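Putative ABC transporter subunit, substrate-binding component (Rhodopseudomonas palustris, PDB 4EVS) binds 4-hydroxybenzoate, and probably related benzoates, and probably delivers them to an ABC transporter for uptake. Local coordinates at residues A[22-27]-A[279-284]; A[98-103]-A[115-120]; A[138-143]-A[194-199]; A[250-255]-A[338-343]; A[261-266]-A[319-324]. All blocks are in the same frame, centred on the assembly; numbering follows the deposited sequence. Where two conformers were deposited one is given.

Interaction 1: A[22-27]-A[279-284]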
# COMPACT_ATOMS: atom_id res chain seq x y z
N GLY A 22 -4.79 4.03 -9.13
CA GLY A 22 -5.92 3.23 -9.53
C GLY A 22 -5.69 2.63 -10.86
O GLY A 22 -6.12 1.52 -11.08
N GLN A 23 -5.01 3.33 -11.74
CA GLN A 23 -4.64 2.73 -12.99
C GLN A 23 -3.76 1.51 -12.77
O GLN A 23 -3.87 0.51 -13.48
CB GLN A 23 -3.96 3.70 -13.92
CG GLN A 23 -4.88 4.76 -14.49
CD GLN A 23 -6.04 4.22 -15.30
OE1 GLN A 23 -5.91 3.21 -16.02
NE2 GLN A 23 -7.18 4.90 -15.19
N ASN A 24 -2.95 1.55 -11.73
CA ASN A 24 -2.13 0.37 -11.40
C ASN A 24 -2.99 -0.82 -10.94
O ASN A 24 -2.58 -1.96 -11.09
CB ASN A 24 -1.07 0.71 -10.37
CG ASN A 24 0.32 0.96 -10.98
OD1 ASN A 24 1.12 0.06 -11.04
ND2 ASN A 24 0.57 2.20 -11.47
N PHE A 25 -4.13 -0.56 -10.30
CA PHE A 25 -5.03 -1.68 -9.96
C PHE A 25 -5.40 -2.39 -11.24
O PHE A 25 -5.35 -3.61 -11.32
CB PHE A 25 -6.32 -1.19 -9.28
CG PHE A 25 -6.20 -0.70 -7.85
CD1 PHE A 25 -5.13 -0.99 -7.01
CD2 PHE A 25 -7.25 0.06 -7.32
CE1 PHE A 25 -5.13 -0.54 -5.70
CE2 PHE A 25 -7.26 0.49 -6.01
CZ PHE A 25 -6.19 0.23 -5.22
N LYS A 26 -5.83 -1.62 -12.23
CA LYS A 26 -6.20 -2.18 -13.52
C LYS A 26 -5.00 -2.89 -14.17
O LYS A 26 -5.16 -3.97 -14.73
CB LYS A 26 -6.76 -1.09 -14.43
CG LYS A 26 -7.23 -1.61 -15.77
CD LYS A 26 -7.80 -0.51 -16.64
CE LYS A 26 -9.15 -0.08 -16.20
NZ LYS A 26 -9.82 0.82 -17.25
N MSE A 27 -3.83 -2.30 -14.09
CA MSE A 27 -2.61 -2.90 -14.69
C MSE A 27 -2.36 -4.28 -14.08
O MSE A 27 -2.01 -5.23 -14.80
CB MSE A 27 -1.39 -1.99 -14.49
CG MSE A 27 -1.41 -0.72 -15.32
SE MSE A 27 -0.20 0.62 -14.79
CE MSE A 27 1.23 -0.35 -14.05
N GLY A 279 7.78 1.85 -16.41
CA GLY A 279 7.98 3.07 -15.71
C GLY A 279 6.79 3.64 -14.97
O GLY A 279 6.94 4.61 -14.24
N ASP A 280 5.62 3.06 -15.16
CA ASP A 280 4.43 3.51 -14.47
C ASP A 280 4.02 2.54 -13.36
O ASP A 280 3.03 2.78 -12.68
CB ASP A 280 3.26 3.60 -15.43
CG ASP A 280 3.38 4.73 -16.43
OD1 ASP A 280 4.10 5.72 -16.19
OD2 ASP A 280 2.70 4.63 -17.47
N VAL A 281 4.74 1.43 -13.22
CA VAL A 281 4.38 0.38 -12.24
C VAL A 281 4.71 0.77 -10.82
O VAL A 281 5.82 1.28 -10.51
CB VAL A 281 5.06 -0.96 -12.59
CG1 VAL A 281 4.79 -2.02 -11.50
CG2 VAL A 281 4.61 -1.43 -13.99
N THR A 282 3.81 0.45 -9.91
CA THR A 282 4.20 0.52 -8.51
C THR A 282 3.31 -0.38 -7.64
O THR A 282 2.63 -1.29 -8.12
CB THR A 282 4.24 2.00 -8.06
OG1 THR A 282 4.89 2.11 -6.77
CG2 THR A 282 2.84 2.60 -8.04
N MSE A 283 3.36 -0.15 -6.34
CA MSE A 283 2.92 -1.18 -5.39
C MSE A 283 1.48 -1.61 -5.52
O MSE A 283 1.14 -2.77 -5.25
CB MSE A 283 3.21 -0.76 -3.95
CG MSE A 283 2.22 0.21 -3.34
SE MSE A 283 2.12 1.99 -4.23
CE MSE A 283 1.03 2.88 -2.88
N THR A 284 0.60 -0.71 -5.99
CA THR A 284 -0.82 -1.11 -6.04
C THR A 284 -1.07 -2.17 -7.12
O THR A 284 -2.06 -2.91 -7.05
CB THR A 284 -1.75 0.10 -6.21
OG1 THR A 284 -1.35 0.84 -7.35
CG2 THR A 284 -1.75 1.01 -5.00

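Interaction 2: A[98-103]-A[115-120]. With PHB (p-hydroxybenzoic acid), chain I.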
# COMPACT_ATOMS: atom_id res chain seq x y z
N PRO A 98 -17.77 -9.85 -0.34
CA PRO A 98 -16.48 -9.56 0.24
C PRO A 98 -15.78 -8.41 -0.40
O PRO A 98 -16.05 -8.09 -1.55
CB PRO A 98 -15.68 -10.84 0.01
CG PRO A 98 -16.70 -11.88 -0.22
CD PRO A 98 -17.76 -11.17 -0.97
N MSE A 99 -14.88 -7.79 0.37
CA MSE A 99 -13.99 -6.73 -0.10
C MSE A 99 -12.54 -7.19 -0.01
O MSE A 99 -12.07 -7.57 1.07
CB MSE A 99 -14.19 -5.45 0.71
CG MSE A 99 -13.24 -4.32 0.30
SE MSE A 99 -13.62 -2.58 1.08
CE MSE A 99 -13.28 -2.97 2.91
N VAL A 100 -11.83 -7.14 -1.13
CA VAL A 100 -10.41 -7.41 -1.15
C VAL A 100 -9.72 -6.05 -1.22
O VAL A 100 -9.79 -5.36 -2.25
CB VAL A 100 -9.99 -8.29 -2.34
CG1 VAL A 100 -8.54 -8.64 -2.28
CG2 VAL A 100 -10.81 -9.55 -2.36
N VAL A 101 -9.09 -5.63 -0.13
CA VAL A 101 -8.45 -4.32 -0.02
C VAL A 101 -7.07 -4.36 -0.68
O VAL A 101 -6.22 -5.19 -0.32
CB VAL A 101 -8.37 -3.86 1.44
CG1 VAL A 101 -7.52 -2.62 1.55
CG2 VAL A 101 -9.77 -3.65 2.05
N LEU A 102 -6.87 -3.50 -1.66
CA LEU A 102 -5.65 -3.47 -2.47
C LEU A 102 -4.71 -2.32 -2.16
O LEU A 102 -3.68 -2.16 -2.81
CB LEU A 102 -6.01 -3.45 -3.96
CG LEU A 102 -7.04 -4.49 -4.49
CD1 LEU A 102 -7.34 -4.32 -6.00
CD2 LEU A 102 -6.66 -5.92 -4.12
N ASN A 103 -5.08 -1.49 -1.19
CA ASN A 103 -4.13 -0.50 -0.68
C ASN A 103 -4.38 -0.10 0.77
O ASN A 103 -3.53 -0.33 1.62
CB ASN A 103 -4.03 0.73 -1.55
CG ASN A 103 -2.83 1.58 -1.15
OD1 ASN A 103 -1.69 1.21 -1.45
ND2 ASN A 103 -3.07 2.68 -0.44
N TYR A 115 -15.83 -10.08 6.20
CA TYR A 115 -15.70 -10.35 4.77
C TYR A 115 -14.66 -9.48 4.09
O TYR A 115 -14.81 -9.14 2.94
CB TYR A 115 -17.04 -10.26 4.01
CG TYR A 115 -18.14 -11.18 4.51
CD1 TYR A 115 -17.84 -12.35 5.22
CD2 TYR A 115 -19.45 -10.90 4.26
CE1 TYR A 115 -18.82 -13.22 5.65
CE2 TYR A 115 -20.46 -11.76 4.66
CZ TYR A 115 -20.14 -12.91 5.39
OH TYR A 115 -21.15 -13.77 5.81
N ILE A 116 -13.61 -9.12 4.82
CA ILE A 116 -12.49 -8.37 4.26
C ILE A 116 -11.24 -9.22 4.26
O ILE A 116 -10.92 -9.87 5.27
CB ILE A 116 -12.21 -7.07 5.04
CG1 ILE A 116 -13.40 -6.11 5.01
CG2 ILE A 116 -10.89 -6.39 4.54
CD1 ILE A 116 -13.31 -4.93 5.98
N VAL A 117 -10.48 -9.18 3.16
CA VAL A 117 -9.12 -9.71 3.13
C VAL A 117 -8.26 -8.61 2.47
O VAL A 117 -8.73 -7.92 1.56
CB VAL A 117 -9.00 -11.07 2.42
CG1 VAL A 117 -9.49 -11.00 0.96
CG2 VAL A 117 -7.62 -11.62 2.56
N ARG A 118 -7.04 -8.40 2.97
CA ARG A 118 -6.17 -7.34 2.47
C ARG A 118 -4.87 -7.91 1.90
O ARG A 118 -4.17 -8.66 2.58
CB ARG A 118 -5.88 -6.36 3.59
CG ARG A 118 -4.86 -5.30 3.22
CD ARG A 118 -4.97 -4.04 4.09
NE ARG A 118 -4.98 -4.35 5.52
CZ ARG A 118 -5.33 -3.47 6.44
NH1 ARG A 118 -5.70 -2.22 6.13
NH2 ARG A 118 -5.38 -3.84 7.70
N THR A 119 -4.60 -7.57 0.63
CA THR A 119 -3.40 -8.01 -0.09
C THR A 119 -2.33 -6.90 -0.26
O THR A 119 -1.36 -7.07 -1.00
CB THR A 119 -3.74 -8.62 -1.43
OG1 THR A 119 -4.43 -7.65 -2.21
CG2 THR A 119 -4.61 -9.90 -1.23
N SER A 120 -2.51 -5.77 0.41
CA SER A 120 -1.57 -4.65 0.30
C SER A 120 -0.52 -4.72 1.43
O SER A 120 0.44 -5.49 1.32
CB SER A 120 -2.34 -3.32 0.24
OG SER A 120 -3.13 -3.11 1.40
C1' PHB I . -4.34 4.93 3.10
O1' PHB I . -5.14 5.90 3.05
O2' PHB I . -4.50 3.93 3.87
C1 PHB I . -3.09 5.02 2.28
C2 PHB I . -3.06 5.77 1.13
C3 PHB I . -1.89 5.87 0.41
C4 PHB I . -0.75 5.15 0.77
C5 PHB I . -0.80 4.34 1.90
C6 PHB I . -1.97 4.30 2.65
O4 PHB I . 0.39 5.27 0.02

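Interaction 3: A[138-143]-A[194-199]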
# COMPACT_ATOMS: atom_id res chain seq x y z
N GLY A 138 22.03 4.54 13.27
CA GLY A 138 22.67 5.53 14.14
C GLY A 138 21.85 6.75 14.47
O GLY A 138 22.37 7.70 15.06
N ALA A 139 20.56 6.75 14.10
CA ALA A 139 19.72 7.89 14.45
C ALA A 139 19.58 8.00 15.97
O ALA A 139 19.46 6.99 16.66
CB ALA A 139 18.31 7.77 13.79
N LYS A 140 19.61 9.23 16.46
CA LYS A 140 19.45 9.55 17.86
C LYS A 140 18.21 10.39 18.16
O LYS A 140 17.48 10.08 19.10
CB LYS A 140 20.69 10.27 18.37
CG LYS A 140 21.95 9.44 18.19
CD LYS A 140 23.17 10.14 18.76
CE LYS A 140 24.38 9.18 18.86
NZ LYS A 140 25.47 9.54 17.88
N LYS A 141 17.96 11.41 17.33
CA LYS A 141 16.83 12.29 17.50
C LYS A 141 16.05 12.34 16.22
O LYS A 141 16.59 12.78 15.22
CB LYS A 141 17.33 13.69 17.84
CG LYS A 141 18.04 13.77 19.20
CD LYS A 141 18.53 15.19 19.43
CE LYS A 141 19.17 15.36 20.78
NZ LYS A 141 19.43 16.81 20.91
N VAL A 142 14.80 11.92 16.30
CA VAL A 142 13.96 11.82 15.12
C VAL A 142 12.80 12.80 15.20
O VAL A 142 12.20 13.00 16.25
CB VAL A 142 13.43 10.37 14.90
CG1 VAL A 142 12.36 10.34 13.80
CG2 VAL A 142 14.60 9.41 14.54
N ALA A 143 12.53 13.47 14.08
CA ALA A 143 11.32 14.26 13.88
C ALA A 143 10.39 13.41 13.03
O ALA A 143 10.73 12.97 11.91
CB ALA A 143 11.65 15.57 13.20
N GLY A 194 16.36 20.15 15.85
CA GLY A 194 17.62 19.44 16.01
C GLY A 194 17.69 17.99 15.59
O GLY A 194 18.71 17.31 15.75
N ALA A 195 16.60 17.49 15.03
CA ALA A 195 16.60 16.10 14.61
C ALA A 195 17.73 15.79 13.64
O ALA A 195 18.06 16.62 12.76
CB ALA A 195 15.27 15.78 13.94
N ASP A 196 18.30 14.59 13.76
CA ASP A 196 19.26 14.07 12.77
C ASP A 196 18.63 13.17 11.70
O ASP A 196 19.30 12.85 10.72
CB ASP A 196 20.43 13.35 13.46
CG ASP A 196 19.98 12.23 14.38
OD1 ASP A 196 19.98 12.44 15.62
OD2 ASP A 196 19.60 11.15 13.86
N MSE A 197 17.37 12.80 11.90
CA MSE A 197 16.63 12.02 10.94
C MSE A 197 15.15 12.37 11.05
O MSE A 197 14.64 12.69 12.11
CB MSE A 197 16.80 10.50 11.20
CG MSE A 197 16.15 9.59 10.15
SE MSE A 197 16.52 7.70 10.49
CE MSE A 197 18.45 7.66 10.04
N ILE A 198 14.50 12.33 9.91
CA ILE A 198 13.04 12.45 9.78
C ILE A 198 12.45 11.10 9.49
O ILE A 198 13.03 10.35 8.71
CB ILE A 198 12.68 13.37 8.57
CG1 ILE A 198 13.23 14.81 8.75
CG2 ILE A 198 11.18 13.39 8.32
CD1 ILE A 198 13.25 15.56 7.41
N PHE A 199 11.33 10.80 10.13
CA PHE A 199 10.48 9.69 9.70
C PHE A 199 9.17 10.26 9.19
O PHE A 199 8.53 11.08 9.85
CB PHE A 199 10.16 8.71 10.83
CG PHE A 199 9.15 7.66 10.42
CD1 PHE A 199 9.48 6.70 9.47
CD2 PHE A 199 7.86 7.69 10.90
CE1 PHE A 199 8.55 5.77 9.02
CE2 PHE A 199 6.93 6.77 10.48
CZ PHE A 199 7.27 5.82 9.52

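Interaction 4: A[250-255]-A[338-343]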
# COMPACT_ATOMS: atom_id res chain seq x y z
N LEU A 250 16.10 6.40 2.46
CA LEU A 250 15.83 5.07 2.98
C LEU A 250 14.34 4.88 3.15
O LEU A 250 13.63 5.79 3.56
CB LEU A 250 16.53 4.81 4.31
CG LEU A 250 18.06 4.79 4.28
CD1 LEU A 250 18.60 4.78 5.70
CD2 LEU A 250 18.55 3.56 3.52
N SER A 251 13.84 3.71 2.79
CA SER A 251 12.42 3.38 2.99
C SER A 251 12.25 1.90 3.29
O SER A 251 13.02 1.05 2.82
CB SER A 251 11.59 3.79 1.78
OG SER A 251 11.90 3.03 0.61
N THR A 252 11.25 1.59 4.09
CA THR A 252 10.84 0.22 4.26
C THR A 252 9.51 -0.05 3.50
O THR A 252 8.58 0.76 3.53
CB THR A 252 10.70 -0.14 5.74
OG1 THR A 252 9.85 0.83 6.40
CG2 THR A 252 12.07 -0.21 6.38
N TYR A 253 9.42 -1.21 2.83
CA TYR A 253 8.22 -1.54 2.09
C TYR A 253 8.27 -2.98 1.69
O TYR A 253 9.33 -3.59 1.55
CB TYR A 253 8.11 -0.72 0.81
CG TYR A 253 6.76 -0.11 0.45
CD1 TYR A 253 6.42 0.07 -0.90
CD2 TYR A 253 5.88 0.33 1.40
CE1 TYR A 253 5.30 0.76 -1.24
CE2 TYR A 253 4.70 0.97 1.06
CZ TYR A 253 4.42 1.19 -0.25
OH TYR A 253 3.28 1.86 -0.61
N HIS A 254 7.09 -3.47 1.36
CA HIS A 254 6.85 -4.85 1.03
C HIS A 254 7.04 -5.15 -0.45
O HIS A 254 7.00 -6.33 -0.83
CB HIS A 254 5.39 -5.18 1.41
CG HIS A 254 4.43 -4.26 0.73
ND1 HIS A 254 4.39 -2.92 1.05
CD2 HIS A 254 3.54 -4.45 -0.27
CE1 HIS A 254 3.55 -2.31 0.24
NE2 HIS A 254 3.00 -3.23 -0.56
N TYR A 255 7.15 -4.12 -1.30
CA TYR A 255 7.33 -4.34 -2.75
C TYR A 255 8.21 -3.28 -3.38
O TYR A 255 8.03 -2.09 -3.09
CB TYR A 255 6.03 -4.39 -3.51
CG TYR A 255 6.23 -4.66 -4.97
CD1 TYR A 255 6.64 -5.92 -5.40
CD2 TYR A 255 6.03 -3.69 -5.92
CE1 TYR A 255 6.90 -6.18 -6.71
CE2 TYR A 255 6.24 -3.95 -7.30
CZ TYR A 255 6.69 -5.20 -7.68
OH TYR A 255 6.96 -5.46 -9.01
N GLN A 338 4.05 -10.87 5.12
CA GLN A 338 4.98 -10.70 4.04
C GLN A 338 6.30 -10.19 4.56
O GLN A 338 6.38 -9.65 5.68
CB GLN A 338 4.40 -9.73 3.01
CG GLN A 338 4.13 -8.32 3.56
CD GLN A 338 3.24 -7.53 2.59
OE1 GLN A 338 3.23 -7.82 1.38
NE2 GLN A 338 2.52 -6.49 3.11
N SER A 339 7.34 -10.31 3.75
CA SER A 339 8.58 -9.62 4.06
C SER A 339 8.39 -8.11 3.94
O SER A 339 7.63 -7.61 3.12
CB SER A 339 9.71 -10.03 3.13
OG SER A 339 10.00 -11.41 3.26
N VAL A 340 9.14 -7.39 4.75
CA VAL A 340 9.31 -5.94 4.63
C VAL A 340 10.80 -5.74 4.37
O VAL A 340 11.64 -6.28 5.09
CB VAL A 340 8.86 -5.19 5.91
CG1 VAL A 340 9.30 -3.68 5.86
CG2 VAL A 340 7.31 -5.39 6.15
N TYR A 341 11.10 -5.02 3.31
CA TYR A 341 12.46 -4.80 2.87
C TYR A 341 12.90 -3.41 3.24
O TYR A 341 12.12 -2.47 3.16
CB TYR A 341 12.57 -4.96 1.35
CG TYR A 341 12.07 -6.31 0.82
CD1 TYR A 341 12.93 -7.41 0.69
CD2 TYR A 341 10.74 -6.50 0.47
CE1 TYR A 341 12.47 -8.63 0.19
CE2 TYR A 341 10.28 -7.72 -0.04
CZ TYR A 341 11.13 -8.79 -0.16
OH TYR A 341 10.72 -10.02 -0.65
N LEU A 342 14.15 -3.27 3.61
CA LEU A 342 14.77 -1.96 3.61
C LEU A 342 15.32 -1.71 2.21
O LEU A 342 15.96 -2.58 1.60
CB LEU A 342 15.97 -1.92 4.53
CG LEU A 342 16.77 -0.61 4.63
CD1 LEU A 342 15.92 0.55 5.16
CD2 LEU A 342 18.01 -0.80 5.49
N ARG A 343 15.08 -0.50 1.72
CA ARG A 343 15.56 -0.06 0.43
C ARG A 343 16.21 1.29 0.54
O ARG A 343 15.98 2.09 1.47
CB ARG A 343 14.43 0.06 -0.61
CG ARG A 343 13.44 -1.12 -0.69
CD ARG A 343 12.22 -0.95 0.25
NE ARG A 343 11.53 0.29 -0.10
CZ ARG A 343 10.79 0.45 -1.18
NH1 ARG A 343 10.41 -0.61 -1.88
NH2 ARG A 343 10.29 1.64 -1.45
O HOH W 1 10.57 -3.46 -1.32
O HOH W 2 6.81 -8.67 0.74

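Interaction 5: A[261-266]-A[319-324]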
# COMPACT_ATOMS: atom_id res chain seq x y z
N SER A 261 13.41 -11.73 -8.26
CA SER A 261 12.91 -13.10 -8.14
C SER A 261 12.30 -13.50 -9.47
O SER A 261 11.89 -12.63 -10.23
CB SER A 261 11.82 -13.23 -7.06
OG SER A 261 10.62 -12.58 -7.43
N PRO A 262 12.20 -14.82 -9.76
CA PRO A 262 11.55 -15.19 -11.02
C PRO A 262 10.11 -14.75 -11.10
O PRO A 262 9.61 -14.43 -12.19
CB PRO A 262 11.67 -16.73 -11.06
CG PRO A 262 12.68 -17.06 -10.12
CD PRO A 262 12.75 -15.98 -9.05
N GLU A 263 9.44 -14.76 -9.96
CA GLU A 263 8.03 -14.39 -9.91
C GLU A 263 7.84 -12.93 -10.22
O GLU A 263 6.89 -12.56 -10.91
CB GLU A 263 7.40 -14.77 -8.58
CG GLU A 263 7.21 -16.26 -8.37
CD GLU A 263 8.46 -17.00 -7.83
OE1 GLU A 263 9.52 -16.34 -7.55
OE2 GLU A 263 8.34 -18.25 -7.68
N ASN A 264 8.74 -12.06 -9.75
CA ASN A 264 8.64 -10.65 -10.11
C ASN A 264 8.98 -10.41 -11.59
O ASN A 264 8.34 -9.61 -12.26
CB ASN A 264 9.49 -9.77 -9.20
CG ASN A 264 9.11 -8.30 -9.35
OD1 ASN A 264 7.93 -7.97 -9.42
ND2 ASN A 264 10.11 -7.42 -9.42
N LYS A 265 9.97 -11.14 -12.11
CA LYS A 265 10.32 -10.98 -13.51
C LYS A 265 9.15 -11.39 -14.36
O LYS A 265 8.84 -10.74 -15.39
CB LYS A 265 11.55 -11.85 -13.84
CG LYS A 265 12.83 -11.31 -13.16
CD LYS A 265 14.08 -12.16 -13.50
CE LYS A 265 15.38 -11.50 -13.05
NZ LYS A 265 15.43 -11.22 -11.64
N ALA A 266 8.48 -12.45 -13.95
CA ALA A 266 7.28 -12.91 -14.66
C ALA A 266 6.17 -11.88 -14.62
O ALA A 266 5.52 -11.58 -15.62
CB ALA A 266 6.79 -14.27 -14.14
N LYS A 319 -1.28 -19.65 1.70
CA LYS A 319 0.12 -19.33 1.50
C LYS A 319 0.46 -19.48 0.02
O LYS A 319 0.01 -20.45 -0.63
CB LYS A 319 1.03 -20.27 2.30
CG LYS A 319 0.76 -20.29 3.78
CD LYS A 319 1.81 -21.06 4.61
CE LYS A 319 1.62 -20.71 6.12
NZ LYS A 319 2.83 -20.89 7.01
N TRP A 320 1.26 -18.57 -0.50
CA TRP A 320 1.68 -18.61 -1.90
C TRP A 320 2.92 -17.74 -2.11
O TRP A 320 3.42 -17.09 -1.17
CB TRP A 320 0.49 -18.22 -2.84
CG TRP A 320 0.14 -16.74 -2.86
CD1 TRP A 320 0.46 -15.84 -3.82
CD2 TRP A 320 -0.66 -16.02 -1.90
NE1 TRP A 320 -0.06 -14.60 -3.53
CE2 TRP A 320 -0.72 -14.68 -2.32
CE3 TRP A 320 -1.26 -16.38 -0.68
CZ2 TRP A 320 -1.41 -13.71 -1.62
CZ3 TRP A 320 -1.93 -15.38 0.05
CH2 TRP A 320 -2.01 -14.06 -0.44
N THR A 321 3.44 -17.72 -3.32
CA THR A 321 4.55 -16.86 -3.66
C THR A 321 4.04 -15.74 -4.55
O THR A 321 3.55 -15.97 -5.64
CB THR A 321 5.67 -17.64 -4.35
OG1 THR A 321 6.09 -18.71 -3.48
CG2 THR A 321 6.88 -16.70 -4.63
N SER A 322 4.15 -14.52 -4.06
CA SER A 322 3.79 -13.31 -4.77
C SER A 322 4.98 -12.78 -5.54
O SER A 322 6.12 -13.08 -5.21
CB SER A 322 3.36 -12.27 -3.73
OG SER A 322 3.23 -10.95 -4.25
N PRO A 323 4.74 -11.96 -6.58
CA PRO A 323 5.89 -11.21 -7.17
C PRO A 323 6.75 -10.51 -6.10
O PRO A 323 7.94 -10.26 -6.31
CB PRO A 323 5.21 -10.23 -8.16
CG PRO A 323 3.94 -11.00 -8.56
CD PRO A 323 3.47 -11.65 -7.27
N ARG A 324 6.13 -10.13 -4.98
CA ARG A 324 6.85 -9.37 -3.96
C ARG A 324 7.74 -10.23 -3.05
O ARG A 324 8.59 -9.70 -2.36
CB ARG A 324 5.87 -8.61 -3.08
CG ARG A 324 5.18 -9.47 -2.01
CD ARG A 324 4.04 -8.72 -1.31
NE ARG A 324 2.84 -8.75 -2.15
CZ ARG A 324 1.70 -8.13 -1.84
NH1 ARG A 324 1.62 -7.38 -0.74
NH2 ARG A 324 0.65 -8.22 -2.68
O HOH W 3 8.89 -13.48 -5.58

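Interaction 1: A[22-27]-A[279-284]
The side chain of Asn24, on helix 19-36, holds the turn that leads into helix 283-302 beside the ligand pocket. Its carboxamide bridges two backbone groups of that turn. ND2 donates to Asp280 O at 2.8 Å, in the plane of the amide and almost straight at the hydrogen (179°). OD1 accepts from Thr282 N at 2.9 Å, but here the donor stands above the plane of the side-chain carbonyl. The amide thus spans Val281 the way a neighbouring backbone would. Two bonds fix its rotation, and ND2 also bonds to Leu20 O within its own helix.

Thr284 fills the space beside Asn24. Its OG1 lies 3.0 Å from Asn24 CB and is hydrogen-bonded to Phe21 O. The OG1 sits between the backbone N and the carbonyl carbon (chi1 55°), which turns it back to helix 19-36. Phe25 brings CE1 to 3.5 Å from Thr284 CB, while Thr284 O lies in the ring plane at the edge. Further along the helix the selenomethionine Met27 bends its end so that CE meets Val281 CG2 at 3.5 Å. Both side chains also touch Leu271 of helix 262-273.

Met283, between Thr282 and Thr284, touches the bound 4-hydroxybenzoate. The contact is therefore second-shell to the pocket: a side-chain amide pairing with backbone joins a helix to the turn before another in a periplasmic binding protein.

Interaction 2: A[98-103]-A[115-120]
Met99, Val100 and Val101 pair in parallel with Ile116, Val117 and Arg118 at one margin of the six-stranded sheet. The backbone bonds form a regular ladder. Met99 N donates to Tyr115 O, and Val117 N to Met99 O at 3.1 Å. Val101 N then donates to Val117 O, and Thr119 N to Val101 O at 3.0 Å. CA-H...O contacts lie between these rungs.

Apolar contacts line both faces. On one, the selenomethionine Met99 runs beside Ile116, with CE 3.6 Å from CD1 of Ile116. Val101 CG2 meets Ile116 CG2 at 3.9 Å, and Val101 CG1 lies along the aliphatic CD of Arg118. On the other face Val100 CG2 packs on Val117 CG1 at 3.9 Å, and Val100 also touches Ile295 of helix 283-302.

Ser120 and Asn103 meet beyond the strands. Ser120 OG donates to Asn103 O at 2.8 Å from above the carbonyl plane. Asn103 has CG anti to its backbone N (chi1 -168°), which carries the amide into the pocket. There ND2 stands over the middle of the 4-hydroxybenzoate ring face, 3.5 Å from C2 of the ligand. From the strand end, Arg118 NH1 bonds to Ala104 O and Thr106 O.

Backbone bonds and apolar contacts thus hold the strands, while the Ser120 bond and a bond from ND2 to Tyr80 O hold Asn103 and set its amide over the ligand.

Interaction 3: A[138-143]-A[194-199]
Asp196 turns its CG between the backbone N and the carbonyl carbon (chi1 56°), and this swings the carboxylate toward the backbone N-H groups of Lys140 and Lys141. OD1 accepts from Lys141 N at 2.8 Å and OD2 from Lys140 N at 3.2 Å, each on its syn side. A further bond from Lys140 N to OD1 is weak. The lysine ammonium groups stay well away, so backbone N-H groups rather than side-chain charges hold the carboxylate. In return Asp196 N donates to Lys141 O at 2.9 Å.

Past this point the strands run parallel. Ala143 N donates to Met197 O at 3.0 Å, and Phe199 N to Ala143 O at 2.9 Å. On the Ala143 side, Ala143 CB and Ala195 CB are 3.7 Å apart. On the other, the selenomethionine Met197 lies beside Val142 and its CE touches Ala139 CB at 3.8 Å.

The pair lies inside the parallel part of the sheet, between strands 169-176 and 226-230. Helix 184-193 covers the Ala143 and Ile198 face. Helices 123-136 and 150-165 cover the face of Val142 and Met197, where Phe199 stacks on Phe159.

Interaction 4: A[250-255]-A[338-343]
Arg343 and Ser251 form the tight end of this antiparallel pair. Ser251 N donates to Arg343 O at 3.0 Å, and Arg343 N to Ser251 O at 2.8 Å. The arginine chain then bends at chi2 and chi3 (90° and 59°) and folds back over strand 250-253. Its NE and NH2 both donate to Ser251 OG, at 2.9 Å for NE, with the oxygen in the guanidinium plane. Tyr253 CB sits over the centre of one guanidinium face, 3.5 Å from Arg343 CZ. At the guanidinium edge a water accepts from NH1 and donates to Tyr253 O. An alanine in place of Arg343 would probably leave Ser251 OG without these donors and open a gap beside Tyr253 CB.

Strand 335-348 here pairs antiparallel with the last of a parallel run of strands and carries the sheet on to 325-330 and 351-363. Tyr253 OH reaches Asp232, a ligand-binding residue.

Tyr253 and Tyr341 exchange two backbone bonds. Beyond them the pair is looser, and a second water donates to His254 O at 2.8 Å and Ser339 O at 2.7 Å. Gln338 lays its amide obliquely against His254, with CD 3.4 Å from His254 CB, and bonds to Arg324 and Ser120.

Interaction 5: A[261-266]-A[319-324]
The flat carboxylate of Glu263 takes the methyl group of Thr321 over one face, with Thr321 CG2 3.6 Å from Glu263 CD. This sets the N-terminus of helix 262-273 against the turn between strands 319-322 and 325-330. The side chains of Asn264 and Pro323 cross at about a right angle, and OD1 of Asn264 lies 3.8 Å from Pro323 CB. The Arg324 guanidinium has Ser322 OG at its edge, in plane.

Ser261 is the N-cap: its OG accepts from Asn264 N at 3.0 Å. The same OG lies 2.7 Å from a water that donates to Ser322 O. An alanine in place of Ser261 would probably leave Asn264 N uncapped and this water less firmly held between helix and turn.

Across the contact an ST turn shapes the other side. Ser322 OG accepts from Arg324 N and NE and is also hydrogen-bonded to Asp290. Asn264 OD1 is bonded to Tyr255 OH. Asn264 CB closes the contact, 3.3 Å from Pro323 O.

In the fold
Interactions 1, 2 and 4 are buried and touch one another around the ligand pocket. Met283 of interaction 1 touches Asn103 and Tyr253, while interactions 2 and 4 meet through Ser120 O and Gln338 NE2. Interaction 5 is partly exposed. Interaction 3 is buried in the sheet but has exposed lysines at its rim, and it lies about 35 Å from interaction 5, centre to centre. Interactions 2 and 3 are both parallel strand pairs, in different sheets. Interaction 4 is antiparallel and shares the sheet of interaction 3. Interaction 1 uses a side-chain amide on backbone; interaction 5 uses a capped helix start, van der Waals contact and a water. Arg324 of interaction 5 bonds to Thr119 O and Gln338 OE1, tying three contacts together.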